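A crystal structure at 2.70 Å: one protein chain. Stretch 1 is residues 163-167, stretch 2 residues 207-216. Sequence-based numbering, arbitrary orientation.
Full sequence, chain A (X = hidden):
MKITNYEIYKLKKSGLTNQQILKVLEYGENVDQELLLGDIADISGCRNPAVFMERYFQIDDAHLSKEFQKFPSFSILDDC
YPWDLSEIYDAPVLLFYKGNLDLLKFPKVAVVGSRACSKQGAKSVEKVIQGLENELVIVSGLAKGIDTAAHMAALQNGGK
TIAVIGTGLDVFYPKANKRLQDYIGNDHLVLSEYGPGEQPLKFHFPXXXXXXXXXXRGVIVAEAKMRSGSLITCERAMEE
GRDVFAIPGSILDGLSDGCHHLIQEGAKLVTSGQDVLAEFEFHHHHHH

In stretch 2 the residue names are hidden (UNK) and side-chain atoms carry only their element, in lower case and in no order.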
# COMPACT_ATOMS: atom_id res chain seq x y z
N ALA A 163 27.88 -6.10 -0.67
CA ALA A 163 27.49 -6.45 -2.04
C ALA A 163 27.61 -7.96 -2.25
O ALA A 163 28.62 -8.56 -1.86
CB ALA A 163 28.33 -5.71 -3.05
N VAL A 164 26.58 -8.58 -2.83
CA VAL A 164 26.56 -10.02 -3.17
C VAL A 164 26.55 -10.06 -4.71
O VAL A 164 25.60 -9.58 -5.33
CB VAL A 164 25.38 -10.79 -2.50
CG1 VAL A 164 25.48 -12.29 -2.73
CG2 VAL A 164 25.32 -10.49 -1.00
N ILE A 165 27.64 -10.51 -5.33
CA ILE A 165 27.75 -10.50 -6.79
C ILE A 165 27.41 -11.84 -7.47
O ILE A 165 27.31 -12.88 -6.81
CB ILE A 165 29.11 -9.91 -7.25
CG1 ILE A 165 30.31 -10.69 -6.67
CG2 ILE A 165 29.18 -8.41 -6.93
CD1 ILE A 165 31.69 -10.35 -7.27
N GLY A 166 27.21 -11.78 -8.79
CA GLY A 166 26.92 -12.93 -9.64
C GLY A 166 28.05 -13.31 -10.58
O GLY A 166 27.82 -13.94 -11.61
N THR A 167 29.28 -12.88 -10.25
CA THR A 167 30.51 -13.13 -11.01
C THR A 167 31.66 -13.44 -10.02
O THR A 167 31.44 -13.43 -8.79
CB THR A 167 30.90 -11.88 -11.82
OG1 THR A 167 31.39 -10.87 -10.94
CG2 THR A 167 29.80 -11.36 -12.71
N UNK A 207 20.23 -16.91 -8.06
CA UNK A 207 21.00 -17.66 -7.06
C UNK A 207 21.60 -16.73 -5.98
O UNK A 207 21.47 -16.99 -4.79
c UNK A 207 22.09 -18.48 -7.75
N UNK A 208 22.24 -15.65 -6.43
CA UNK A 208 22.86 -14.56 -5.67
C UNK A 208 21.78 -13.90 -4.77
O UNK A 208 22.06 -13.58 -3.62
c UNK A 208 23.37 -11.05 -6.20
n UNK A 208 22.36 -10.92 -7.24
c UNK A 208 24.16 -12.36 -6.21
c UNK A 208 22.32 -9.94 -8.12
c UNK A 208 23.43 -13.57 -6.70
n UNK A 208 23.25 -9.00 -8.11
n UNK A 208 21.35 -9.88 -9.02
N UNK A 209 20.55 -13.71 -5.31
CA UNK A 209 19.42 -13.08 -4.61
C UNK A 209 18.99 -13.81 -3.34
O UNK A 209 18.57 -13.17 -2.37
c UNK A 209 18.24 -12.87 -5.53
o UNK A 209 19.19 -10.85 -6.42
c UNK A 209 18.46 -11.84 -6.59
n UNK A 209 17.81 -12.02 -7.72
N UNK A 210 19.10 -15.15 -3.35
CA UNK A 210 18.79 -16.04 -2.23
C UNK A 210 19.69 -15.68 -1.01
O UNK A 210 19.19 -15.65 0.12
c UNK A 210 20.09 -19.78 -2.35
c UNK A 210 19.67 -18.46 -1.73
c UNK A 210 22.38 -20.08 -3.24
n UNK A 210 22.70 -20.87 -2.23
n UNK A 210 23.28 -19.81 -4.17
n UNK A 210 21.16 -19.57 -3.33
c UNK A 210 18.96 -17.51 -2.69
N UNK A 211 20.98 -15.34 -1.27
CA UNK A 211 21.98 -14.93 -0.27
C UNK A 211 21.65 -13.53 0.26
O UNK A 211 21.68 -13.34 1.48
c UNK A 211 24.96 -16.55 -2.27
c UNK A 211 23.44 -15.04 -0.81
c UNK A 211 24.48 -14.62 0.26
c UNK A 211 23.73 -16.45 -1.36
N UNK A 212 21.33 -12.56 -0.64
CA UNK A 212 20.95 -11.18 -0.27
C UNK A 212 19.81 -11.24 0.75
O UNK A 212 19.93 -10.65 1.83
c UNK A 212 19.92 -8.98 -1.08
c UNK A 212 21.44 -9.45 -3.75
c UNK A 212 20.56 -10.32 -1.51
c UNK A 212 21.77 -10.07 -2.45
N UNK A 213 18.73 -11.98 0.44
CA UNK A 213 17.57 -12.14 1.31
C UNK A 213 17.93 -12.91 2.58
O UNK A 213 17.63 -12.44 3.67
c UNK A 213 16.44 -12.83 0.57
N UNK A 214 18.61 -14.05 2.43
CA UNK A 214 19.03 -14.94 3.52
C UNK A 214 19.88 -14.31 4.61
O UNK A 214 19.75 -14.66 5.78
N UNK A 215 20.76 -13.38 4.21
CA UNK A 215 21.65 -12.64 5.10
C UNK A 215 20.89 -11.72 6.07
O UNK A 215 21.38 -11.44 7.16
c UNK A 215 24.09 -11.83 4.33
c UNK A 215 24.60 -13.12 4.92
c UNK A 215 24.73 -11.57 2.98
c UNK A 215 22.56 -11.77 4.21
N UNK A 216 19.70 -11.23 5.68
CA UNK A 216 18.92 -10.22 6.41
C UNK A 216 17.59 -10.65 7.03
O UNK A 216 16.97 -11.61 6.58
s UNK A 216 20.12 -8.67 4.41
c UNK A 216 18.74 -8.98 5.54

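Position 207 carries a single carbon, out of reach of stretch 1, and touches nothing there: A207.

Position 208 has three carbons in a row, a nitrogen, then a carbon bearing two more nitrogens, an unbranched chain ending in a planar group. Its CB points toward stretch 1, and its second carbon lies 3.7 Å from V164 CG1. This is R208. The same atom, R208 CG, sits 3.2 Å from I165 O and 4.0 Å from G166 N, so the aliphatic stem lies against the backbone of I165 and G166. V164 O lies near the plane of the guanidinium, at its edge, yet no hydrogen bond joins them.

Position 209 shows two carbons, the second carrying one oxygen and one nitrogen, a short amide. Its CB points away; the end of the side chain comes nearer but makes no contact with stretch 1. This is N209.

Position 210 repeats the guanidinium pattern, three carbons, a nitrogen and a carbon with two nitrogens, but out of reach of stretch 1. It is R210, whose NE donates to A207 O at 3.0 Å, tying the side chain back to its own helix; NH1 and NH2 are satisfied elsewhere in the structure.

Position 211 has four carbons forked at the first, one arm two carbons long. Its CB points toward stretch 1, and its one-carbon arm lies 3.9 Å from V164 CG1. That beta-branch identifies I211.

Position 212 has the same four-carbon fork. Its CB leaves sideways, but the side chain's end comes nearer, and the first carbon of its longer arm reaches V164 CB at 3.7 Å. It is I212.

Position 213 has one carbon, far from stretch 1: A213.

Position 214 has no side-chain atoms, hence G214. An ideal CB here would fall 2.9 Å from R210 O, within its own helix.

Position 215 has four carbons forked at the second. Its CB points toward stretch 1, and one terminal carbon lies 4.2 Å from V164 CG2: the mark of L215.

Position 216 has one carbon and one sulfur: C216, beyond reach of stretch 1.

The contact is built around one residue. V164, chi1 in t, its CB pointing toward the helix, loses 117 Å² to it, far more than any other residue here. Positions 208, 211, 212 and 215 follow the i, i+3, i+4, i+7 spacing that brings side chains onto one helical face, and all four touch this valine. The closest CA atoms across the two stretches are those of G166 and R208, 5.9 Å apart. With no hydrogen bond across, the rule is a beta-branched strand residue packed against a helical stripe of aliphatic carbon.

Stretch 2 (207-216) ARNRIIAGLC
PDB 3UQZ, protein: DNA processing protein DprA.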